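Local coordinates for enterobactin synthetase component F-related protein (Vibrio cholerae serotype O1, PDB 4OXI) that probably activates glycine with ATP as glycyl-adenylate, as an adenylation-domain enzyme of a lipopolysaccharide modification pathway that gives resistance to antimicrobial peptides, at residues H240-Q245 against C365-T370; Y216-Q221 against L268-I273; Q423-Y428 against S437-H442. All coordinates share one frame; numbering follows the deposited sequence.

Interaction 1: H240-Q245 against C365-T370; sequences HCYISQ and CTIAVT. With GAP (glycyl-adenosine-5'-phosphate), chain B.
Tyr242, projecting from helix 236-249, lays one face of its ring against Ile367 in the loop before strand 370-373. Ile367 CB stands 4.0 Å from the centroid of the Tyr242 ring and only 8° off its normal, a nearly central CH-pi contact. The two branches then spread across the ring: Ile367 CD1 reaches Tyr242 CD2 at 3.5 Å, and Ile367 CG2 lies 3.8 Å from Tyr242 CZ, at the phenol end. Placing Tyr242 CG anti to the backbone N (chi1 175°) sends the ring from the helix toward the loop. Its edge meets Ala368, whose O lies near the ring plane, 3.4 Å from Tyr242 CD1. Thr366 adds a methyl contact, CG2 to Tyr242 CB at 3.9 Å.

No hydrogen bond crosses between the segments, and the hydroxyl of Tyr242 is satisfied by His271. Ile367 has a positive phi of 75°; its side chain faces the tyrosine while its carbonyl O accepts a 2.7 Å hydrogen bond from the amino N of glycyl-adenosine-5'-phosphate. The chemistry suggests a division of labour: apolar packing helps hold the loop on the side of the tyrosine, while the carbonyl of Ile367 binds the glycyl amine.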
loop_
_atom_site.group_PDB
_atom_site.type_symbol
_atom_site.label_atom_id
_atom_site.label_comp_id
_atom_site.label_asym_id
_atom_site.label_seq_id
_atom_site.Cartn_x
_atom_site.Cartn_y
_atom_site.Cartn_z
ATOM N N HIS A 240 10.146 10.743 0.961
ATOM C CA HIS A 240 10.153 12.211 1.083
ATOM C C HIS A 240 9.869 12.847 -0.260
ATOM O O HIS A 240 9.152 13.838 -0.342
ATOM C CB HIS A 240 11.492 12.711 1.634
ATOM C CG HIS A 240 11.638 12.525 3.111
ATOM N ND1 HIS A 240 12.851 12.287 3.719
ATOM C CD2 HIS A 240 10.718 12.538 4.104
ATOM C CE1 HIS A 240 12.675 12.167 5.021
ATOM N NE2 HIS A 240 11.391 12.323 5.283
ATOM N N CYS A 241 10.425 12.272 -1.323
ATOM C CA CYS A 241 10.107 12.764 -2.655
ATOM C C CYS A 241 8.599 12.686 -2.939
ATOM O O CYS A 241 7.994 13.679 -3.345
ATOM C CB CYS A 241 10.908 12.027 -3.732
ATOM S SG CYS A 241 10.504 12.598 -5.416
ATOM N N TYR A 242 7.983 11.524 -2.709
ATOM C CA TYR A 242 6.546 11.384 -2.971
ATOM C C TYR A 242 5.703 12.359 -2.187
ATOM O O TYR A 242 4.888 13.073 -2.757
ATOM C CB TYR A 242 6.023 9.979 -2.670
ATOM C CG TYR A 242 4.517 9.923 -2.829
ATOM C CD1 TYR A 242 3.943 9.859 -4.091
ATOM C CD2 TYR A 242 3.668 9.958 -1.727
ATOM C CE1 TYR A 242 2.566 9.811 -4.259
ATOM C CE2 TYR A 242 2.271 9.911 -1.883
ATOM C CZ TYR A 242 1.733 9.836 -3.151
ATOM O OH TYR A 242 0.362 9.793 -3.328
ATOM N N ILE A 243 5.876 12.371 -0.872
ATOM C CA ILE A 243 5.098 13.264 -0.021
ATOM C C ILE A 243 5.237 14.735 -0.437
ATOM O O ILE A 243 4.237 15.463 -0.503
ATOM C CB ILE A 243 5.489 13.109 1.448
ATOM C CG1 ILE A 243 5.201 11.682 1.928
ATOM C CG2 ILE A 243 4.707 14.085 2.295
ATOM C CD1 ILE A 243 3.721 11.317 1.835
ATOM N N SER A 244 6.466 15.172 -0.726
ATOM C CA SER A 244 6.673 16.565 -1.149
ATOM C C SER A 244 5.944 16.882 -2.462
ATOM O O SER A 244 5.419 17.977 -2.615
ATOM C CB SER A 244 8.157 16.906 -1.286
ATOM O OG SER A 244 8.652 16.400 -2.510
ATOM N N GLN A 245 5.895 15.933 -3.398
ATOM C CA GLN A 245 5.169 16.162 -4.650
ATOM C C GLN A 245 3.691 16.365 -4.374
ATOM O O GLN A 245 3.077 17.311 -4.867
ATOM C CB GLN A 245 5.313 14.994 -5.632
ATOM C CG GLN A 245 6.732 14.599 -5.995
ATOM C CD GLN A 245 7.539 15.733 -6.616
ATOM O OE1 GLN A 245 6.985 16.638 -7.250
ATOM N NE2 GLN A 245 8.860 15.678 -6.443
ATOM N N CYS A 365 7.813 1.947 -7.034
ATOM C CA CYS A 365 8.177 3.335 -7.271
ATOM C C CYS A 365 7.485 4.282 -6.284
ATOM O O CYS A 365 7.141 5.408 -6.649
ATOM C CB CYS A 365 7.878 3.756 -8.718
ATOM S SG CYS A 365 8.934 5.142 -9.311
ATOM N N THR A 366 7.293 3.815 -5.051
ATOM C CA THR A 366 6.787 4.636 -3.944
ATOM C C THR A 366 5.410 5.243 -4.214
ATOM O O THR A 366 5.288 6.434 -4.521
ATOM C CB THR A 366 7.808 5.730 -3.540
ATOM O OG1 THR A 366 9.085 5.115 -3.352
ATOM C CG2 THR A 366 7.405 6.409 -2.227
ATOM N N ILE A 367 4.383 4.403 -4.082
ATOM C CA ILE A 367 2.967 4.807 -4.064
ATOM C C ILE A 367 2.370 5.205 -5.425
ATOM O O ILE A 367 1.683 4.401 -6.064
ATOM C CB ILE A 367 2.703 5.887 -3.013
ATOM C CG1 ILE A 367 3.397 5.526 -1.690
ATOM C CG2 ILE A 367 1.204 6.082 -2.821
ATOM C CD1 ILE A 367 3.271 6.622 -0.614
ATOM N N ALA A 368 2.612 6.435 -5.871
ATOM C CA ALA A 368 2.146 6.851 -7.189
ATOM C C ALA A 368 3.213 7.691 -7.853
ATOM O O ALA A 368 3.915 8.447 -7.172
ATOM C CB ALA A 368 0.836 7.647 -7.078
ATOM N N VAL A 369 3.314 7.603 -9.177
ATOM C CA VAL A 369 4.331 8.366 -9.896
ATOM C C VAL A 369 3.722 9.320 -10.928
ATOM O O VAL A 369 4.372 10.271 -11.363
ATOM C CB VAL A 369 5.397 7.432 -10.545
ATOM C CG1 VAL A 369 4.795 6.630 -11.670
ATOM C CG2 VAL A 369 6.596 8.226 -11.033
ATOM N N THR A 370 2.472 9.077 -11.314
ATOM C CA THR A 370 1.761 10.029 -12.151
ATOM C C THR A 370 0.397 10.332 -11.571
ATOM O O THR A 370 -0.097 9.614 -10.688
ATOM C CB THR A 370 1.531 9.507 -13.578
ATOM O OG1 THR A 370 0.515 8.495 -13.548
ATOM C CG2 THR A 370 2.826 8.942 -14.187
HETATM N N GAP B . 0.979 1.982 -5.154
HETATM C CA GAP B . -0.438 1.918 -5.620
HETATM C C GAP B . -0.685 0.502 -6.106
HETATM O O GAP B . -1.767 0.127 -6.519
HETATM P PA GAP B . 0.471 -1.967 -6.457
HETATM O O1A GAP B . 1.945 -2.271 -6.556
HETATM O O2A GAP B . -0.423 -2.760 -5.517
HETATM O O3A GAP B . 0.442 -0.412 -6.072
HETATM C "C5'" GAP B . 0.656 -1.499 -9.030
HETATM O "O5'" GAP B . -0.106 -2.050 -7.955
HETATM C "C4'" GAP B . -0.072 -1.765 -10.332
HETATM O "O4'" GAP B . -1.432 -1.341 -10.210
HETATM C "C3'" GAP B . 0.453 -0.942 -11.488
HETATM O "O3'" GAP B . 1.592 -1.560 -12.085
HETATM C "C2'" GAP B . -0.753 -0.886 -12.409
HETATM O "O2'" GAP B . -0.911 -2.120 -13.091
HETATM C "C1'" GAP B . -1.925 -0.866 -11.462
HETATM N N9 GAP B . -2.391 0.528 -11.289
HETATM C C8 GAP B . -2.053 1.348 -10.276
HETATM N N7 GAP B . -2.662 2.554 -10.399
HETATM C C5 GAP B . -3.402 2.512 -11.528
HETATM C C6 GAP B . -4.279 3.456 -12.253
HETATM N N6 GAP B . -4.511 4.705 -11.767
HETATM N N1 GAP B . -4.852 3.016 -13.399
HETATM C C2 GAP B . -4.637 1.771 -13.883
HETATM N N3 GAP B . -3.849 0.867 -13.270
HETATM C C4 GAP B . -3.221 1.174 -12.109
#

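Interaction 2: Y216-Q221 against L268-I273; sequences YAYIMQ and LSVHDI
Tyr218 and Val270 are the residues whose CA atoms come nearest, with Tyr218 CA 9.2 Å from Val270 CA, a spacing bridged by side chains alone. Segment 216-221 turns a corner at Ala217, where Ala217 and Tyr218 both face Val234 in a classic beta bulge, and then runs on as strand. Segment 268-273 is the first part of helix 268-279, with Asp272 N bonded to Leu268 O at 3.1 Å and Ile273 N to Ser269 O at 3.0 Å.

Val270 points at the strand and meets two side chains there: its CG1 touches Tyr218, and its CG2 touches both Tyr218 and Met220. CG2 of Val270 lies over one face of the Tyr218 ring, 4.1 Å from the centroid and 15° off the normal, a CH-pi contact displaced toward the rim. Its CG1 reaches Tyr218 CE2 at 3.8 Å. With CG between the backbone N and the carbonyl carbon (chi1 60°), the Tyr218 ring extends from the strand to meet Val270, which comes from the opposite direction. Met220, two residues on and so on the same side of the strand, bends at chi2 (-45°) and brings CE to 3.9 Å from Val270 CG2. Val270 CG2 thus touches both the Tyr218 ring and the methyl end of Met220. No hydrogen bond joins the segments.

The strand pairs with 230-235 in an antiparallel hairpin whose turn carries the glycine-rich sequence characteristic of AMP-binding enzymes, and the helix begins at Leu268, which touches the bound glycyl-adenosine-5'-phosphate. Around this core, Val270 also packs on Leu239 of helix 236-249 and Tyr124 of strand 123-126, while Leu268 and His271 rest on Leu307 of strand 305-308.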
loop_
_atom_site.group_PDB
_atom_site.type_symbol
_atom_site.label_atom_id
_atom_site.label_comp_id
_atom_site.label_asym_id
_atom_site.label_seq_id
_atom_site.Cartn_x
_atom_site.Cartn_y
_atom_site.Cartn_z
ATOM N N TYR A 216 16.093 2.563 4.999
ATOM C CA TYR A 216 14.728 2.181 4.650
ATOM C C TYR A 216 13.718 2.731 5.660
ATOM O O TYR A 216 13.907 2.596 6.879
ATOM C CB TYR A 216 14.617 0.665 4.616
ATOM C CG TYR A 216 15.523 -0.015 3.610
ATOM C CD1 TYR A 216 15.752 0.544 2.355
ATOM C CD2 TYR A 216 16.135 -1.227 3.910
ATOM C CE1 TYR A 216 16.585 -0.089 1.420
ATOM C CE2 TYR A 216 16.964 -1.865 2.988
ATOM C CZ TYR A 216 17.176 -1.293 1.747
ATOM O OH TYR A 216 17.977 -1.932 0.836
ATOM N N ALA A 217 12.638 3.332 5.154
ATOM C CA ALA A 217 11.559 3.823 6.013
ATOM C C ALA A 217 10.535 2.718 6.291
ATOM O O ALA A 217 10.003 2.609 7.412
ATOM C CB ALA A 217 10.878 5.049 5.387
ATOM N N TYR A 218 10.250 1.906 5.274
ATOM C CA TYR A 218 9.354 0.767 5.472
ATOM C C TYR A 218 9.639 -0.321 4.463
ATOM O O TYR A 218 10.218 -0.058 3.412
ATOM C CB TYR A 218 7.873 1.185 5.379
ATOM C CG TYR A 218 7.447 1.806 4.054
ATOM C CD1 TYR A 218 6.948 1.020 3.016
ATOM C CD2 TYR A 218 7.528 3.174 3.850
ATOM C CE1 TYR A 218 6.550 1.590 1.814
ATOM C CE2 TYR A 218 7.132 3.756 2.643
ATOM C CZ TYR A 218 6.651 2.955 1.635
ATOM O OH TYR A 218 6.261 3.528 0.442
ATOM N N ILE A 219 9.234 -1.545 4.778
ATOM C CA ILE A 219 9.385 -2.636 3.823
ATOM C C ILE A 219 8.045 -3.303 3.558
ATOM O O ILE A 219 7.397 -3.801 4.485
ATOM C CB ILE A 219 10.366 -3.704 4.349
ATOM C CG1 ILE A 219 11.727 -3.063 4.665
ATOM C CG2 ILE A 219 10.476 -4.849 3.355
ATOM C CD1 ILE A 219 12.657 -3.967 5.482
ATOM N N MET A 220 7.643 -3.330 2.294
ATOM C CA MET A 220 6.387 -3.944 1.895
ATOM C C MET A 220 6.670 -5.312 1.323
ATOM O O MET A 220 7.817 -5.650 1.021
ATOM C CB MET A 220 5.682 -3.110 0.820
ATOM C CG MET A 220 5.143 -1.778 1.314
ATOM S SD MET A 220 4.277 -1.889 2.901
ATOM C CE MET A 220 3.364 -0.338 2.822
ATOM N N GLN A 221 5.620 -6.108 1.171
ATOM C CA GLN A 221 5.755 -7.321 0.399
ATOM C C GLN A 221 4.622 -7.503 -0.594
ATOM O O GLN A 221 3.512 -7.001 -0.418
ATOM C CB GLN A 221 5.954 -8.560 1.275
ATOM C CG GLN A 221 4.928 -8.800 2.338
ATOM C CD GLN A 221 5.227 -10.071 3.145
ATOM O OE1 GLN A 221 6.353 -10.281 3.661
ATOM N NE2 GLN A 221 4.223 -10.936 3.241
ATOM N N LEU A 268 -0.839 2.672 -0.192
ATOM C CA LEU A 268 -1.807 3.773 -0.101
ATOM C C LEU A 268 -1.964 4.262 1.333
ATOM O O LEU A 268 -2.265 5.439 1.558
ATOM C CB LEU A 268 -3.172 3.370 -0.648
ATOM C CG LEU A 268 -3.249 3.005 -2.139
ATOM C CD1 LEU A 268 -4.704 2.988 -2.595
ATOM C CD2 LEU A 268 -2.441 3.975 -2.992
ATOM N N SER A 269 -1.744 3.381 2.308
ATOM C CA SER A 269 -1.901 3.784 3.696
ATOM C C SER A 269 -0.757 4.703 4.090
ATOM O O SER A 269 -0.921 5.582 4.928
ATOM C CB SER A 269 -1.936 2.580 4.629
ATOM O OG SER A 269 -0.691 1.903 4.599
ATOM N N VAL A 270 0.400 4.498 3.479
ATOM C CA VAL A 270 1.546 5.366 3.715
ATOM C C VAL A 270 1.242 6.783 3.259
ATOM O O VAL A 270 1.565 7.756 3.935
ATOM C CB VAL A 270 2.775 4.864 2.958
ATOM C CG1 VAL A 270 3.941 5.841 3.135
ATOM C CG2 VAL A 270 3.137 3.470 3.454
ATOM N N HIS A 271 0.603 6.899 2.107
ATOM C CA HIS A 271 0.137 8.204 1.647
ATOM C C HIS A 271 -0.798 8.840 2.694
ATOM O O HIS A 271 -0.545 9.960 3.150
ATOM C CB HIS A 271 -0.540 8.038 0.290
ATOM C CG HIS A 271 -1.396 9.195 -0.120
ATOM N ND1 HIS A 271 -1.095 9.992 -1.203
ATOM C CD2 HIS A 271 -2.567 9.661 0.375
ATOM C CE1 HIS A 271 -2.033 10.908 -1.347
ATOM N NE2 HIS A 271 -2.942 10.726 -0.408
ATOM N N ASP A 272 -1.857 8.124 3.083
ATOM C CA ASP A 272 -2.838 8.649 4.043
ATOM C C ASP A 272 -2.142 9.218 5.274
ATOM O O ASP A 272 -2.395 10.360 5.687
ATOM C CB ASP A 272 -3.811 7.546 4.523
ATOM C CG ASP A 272 -4.561 6.846 3.375
ATOM O OD1 ASP A 272 -4.799 7.485 2.319
ATOM O OD2 ASP A 272 -4.934 5.644 3.535
ATOM N N ILE A 273 -1.264 8.406 5.857
ATOM C CA ILE A 273 -0.617 8.731 7.129
ATOM C C ILE A 273 0.293 9.954 7.050
ATOM O O ILE A 273 0.226 10.839 7.904
ATOM C CB ILE A 273 0.200 7.525 7.662
ATOM C CG1 ILE A 273 -0.724 6.361 8.014
ATOM C CG2 ILE A 273 1.011 7.912 8.874
ATOM C CD1 ILE A 273 0.020 5.130 8.547
#

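Interaction 3: Q423-Y428 against S437-H442; sequences QLVKGY and SAFFQH
The ring of Phe439 is covered on one face by the backbone of Gly427 and meets Tyr428 at its edge. Gly427 CA sits 3.6 Å from the Phe439 centroid, 17° off the ring normal, in a CH-pi contact; Lys426 O lies over the same face. The two aromatic rings form an offset edge-to-face pair, the edge of Phe439 turned to the face of Tyr428, with centroids 5.6 Å apart and planes at 87°. Their closest atoms are Tyr428 CE2 and Phe439 CE2 at 3.7 Å. At the edge of the Tyr428 ring stands Ala438 CB, 4.1 Å from Tyr428 CE2.

Having no CB to press on Lys426 O, Gly427 can adopt its unusual backbone angles and come close to the ring. Leu424 CD1 approaches obliquely, 4.0 Å from Phe439 CE1, and Val425 CG2 lies 3.9 Å from Phe439 CZ. Five consecutive residues, Leu424 to Tyr428, thus touch the Phe439 ring, Lys426 through its carbonyl O; no hydrogen bond crosses the segments.

The contact joins the 423-428 loop to the place where helix 432-438 gives way to strand 439-442. Phe439 also meets the ring of Tyr448 on strand 445-457, Tyr428 OH is hydrogen-bonded to Glu364, and Val425 and Tyr428 pack on Ile232 of strand 230-235.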
loop_
_atom_site.group_PDB
_atom_site.type_symbol
_atom_site.label_atom_id
_atom_site.label_comp_id
_atom_site.label_asym_id
_atom_site.label_seq_id
_atom_site.Cartn_x
_atom_site.Cartn_y
_atom_site.Cartn_z
ATOM N N GLN A 423 11.835 8.341 -6.654
ATOM C CA GLN A 423 10.873 7.451 -5.983
ATOM C C GLN A 423 11.122 5.969 -6.248
ATOM O O GLN A 423 10.511 5.113 -5.618
ATOM C CB GLN A 423 9.433 7.801 -6.380
ATOM C CG GLN A 423 8.938 9.094 -5.766
ATOM C CD GLN A 423 7.611 9.500 -6.316
ATOM O OE1 GLN A 423 7.388 10.670 -6.599
ATOM N NE2 GLN A 423 6.705 8.538 -6.468
ATOM N N LEU A 424 12.011 5.663 -7.184
ATOM C CA LEU A 424 12.269 4.273 -7.536
ATOM C C LEU A 424 13.135 3.604 -6.475
ATOM O O LEU A 424 14.137 4.180 -6.050
ATOM C CB LEU A 424 12.961 4.188 -8.896
ATOM C CG LEU A 424 13.163 2.752 -9.388
ATOM C CD1 LEU A 424 11.824 2.096 -9.568
ATOM C CD2 LEU A 424 13.974 2.697 -10.686
ATOM N N VAL A 425 12.744 2.404 -6.032
ATOM C CA VAL A 425 13.565 1.625 -5.087
ATOM C C VAL A 425 14.798 1.026 -5.794
ATOM O O VAL A 425 14.843 0.976 -7.023
ATOM C CB VAL A 425 12.755 0.469 -4.444
ATOM C CG1 VAL A 425 11.529 1.007 -3.680
ATOM C CG2 VAL A 425 12.312 -0.512 -5.501
ATOM N N LYS A 426 15.774 0.552 -5.024
ATOM C CA LYS A 426 17.020 0.021 -5.581
ATOM C C LYS A 426 16.812 -1.267 -6.355
ATOM O O LYS A 426 17.604 -1.605 -7.232
ATOM C CB LYS A 426 18.027 -0.280 -4.467
ATOM C CG LYS A 426 18.440 0.911 -3.615
ATOM C CD LYS A 426 19.223 1.921 -4.427
ATOM C CE LYS A 426 19.615 3.132 -3.579
ATOM N NZ LYS A 426 20.149 4.238 -4.436
ATOM N N GLY A 427 15.761 -1.993 -6.008
ATOM C CA GLY A 427 15.525 -3.328 -6.534
ATOM C C GLY A 427 14.745 -4.064 -5.466
ATOM O O GLY A 427 14.277 -3.451 -4.503
ATOM N N TYR A 428 14.590 -5.368 -5.619
ATOM C CA TYR A 428 13.907 -6.148 -4.599
ATOM C C TYR A 428 14.915 -6.546 -3.523
ATOM O O TYR A 428 16.094 -6.754 -3.808
ATOM C CB TYR A 428 13.235 -7.374 -5.222
ATOM C CG TYR A 428 12.158 -7.020 -6.237
ATOM C CD1 TYR A 428 10.917 -6.537 -5.825
ATOM C CD2 TYR A 428 12.379 -7.159 -7.601
ATOM C CE1 TYR A 428 9.922 -6.204 -6.746
ATOM C CE2 TYR A 428 11.385 -6.837 -8.529
ATOM C CZ TYR A 428 10.163 -6.355 -8.089
ATOM O OH TYR A 428 9.174 -6.021 -8.990
ATOM N N SER A 437 15.848 -8.874 -13.632
ATOM C CA SER A 437 14.857 -8.928 -14.699
ATOM C C SER A 437 13.963 -7.675 -14.777
ATOM O O SER A 437 13.430 -7.355 -15.837
ATOM C CB SER A 437 14.011 -10.195 -14.571
ATOM O OG SER A 437 13.357 -10.235 -13.319
ATOM N N ALA A 438 13.806 -6.956 -13.670
ATOM C CA ALA A 438 12.885 -5.819 -13.657
ATOM C C ALA A 438 13.600 -4.469 -13.720
ATOM O O ALA A 438 13.045 -3.485 -14.206
ATOM C CB ALA A 438 11.965 -5.887 -12.444
ATOM N N PHE A 439 14.828 -4.427 -13.222
ATOM C CA PHE A 439 15.584 -3.189 -13.148
ATOM C C PHE A 439 16.774 -3.279 -14.101
ATOM O O PHE A 439 17.374 -4.344 -14.236
ATOM C CB PHE A 439 16.093 -2.959 -11.720
ATOM C CG PHE A 439 15.003 -2.790 -10.694
ATOM C CD1 PHE A 439 14.720 -1.534 -10.171
ATOM C CD2 PHE A 439 14.264 -3.885 -10.243
ATOM C CE1 PHE A 439 13.733 -1.373 -9.213
ATOM C CE2 PHE A 439 13.270 -3.722 -9.300
ATOM C CZ PHE A 439 13.009 -2.459 -8.783
ATOM N N PHE A 440 17.111 -2.171 -14.759
ATOM C CA PHE A 440 18.270 -2.145 -15.648
ATOM C C PHE A 440 18.819 -0.733 -15.799
ATOM O O PHE A 440 18.109 0.254 -15.579
ATOM C CB PHE A 440 17.926 -2.728 -17.016
ATOM C CG PHE A 440 16.979 -1.877 -17.810
ATOM C CD1 PHE A 440 15.611 -1.990 -17.623
ATOM C CD2 PHE A 440 17.452 -0.961 -18.741
ATOM C CE1 PHE A 440 14.729 -1.201 -18.347
ATOM C CE2 PHE A 440 16.571 -0.169 -19.479
ATOM C CZ PHE A 440 15.212 -0.288 -19.279
ATOM N N GLN A 441 20.095 -0.641 -16.155
ATOM C CA GLN A 441 20.745 0.651 -16.351
ATOM C C GLN A 441 20.611 1.074 -17.790
ATOM O O GLN A 441 20.577 0.239 -18.688
ATOM C CB GLN A 441 22.225 0.569 -15.991
ATOM C CG GLN A 441 22.483 0.532 -14.508
ATOM C CD GLN A 441 22.331 1.895 -13.885
ATOM O OE1 GLN A 441 22.380 2.913 -14.584
ATOM N NE2 GLN A 441 22.150 1.934 -12.565
ATOM N N HIS A 442 20.536 2.374 -18.017
ATOM C CA HIS A 442 20.484 2.872 -19.374
ATOM C C HIS A 442 20.931 4.317 -19.393
ATOM O O HIS A 442 20.252 5.188 -18.842
ATOM C CB HIS A 442 19.072 2.754 -19.923
ATOM C CG HIS A 442 18.927 3.262 -21.322
ATOM N ND1 HIS A 442 19.181 2.481 -22.428
ATOM C CD2 HIS A 442 18.551 4.476 -21.795
ATOM C CE1 HIS A 442 18.965 3.189 -23.522
ATOM N NE2 HIS A 442 18.583 4.404 -23.166
#

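How the interactions relate
Interactions 1 and 2 have centres 11 Å apart and interleave along the chain, in the order 216-221, 240-245, 268-273, 365-370. Interaction 3 follows both, its centre 16 Å from that of interaction 1 and 18 Å from that of interaction 2. Tyr242 OH and His271 ND1 lie 2.6 Å apart, a probable hydrogen bond between helices 236-249 and 268-279, and Ile367 CD1 packs on Val270 CG1 at 3.9 Å. Gln423 connects interaction 1 to interaction 3: its O pairs with Thr366 OG1 at 2.7 Å and its NE2 with Ala368 O at 2.9 Å. Interactions 2 and 3 do not touch. The glycyl-binding loop is thus tied to helices 236-249 and 268-279 and to the 423-428 loop.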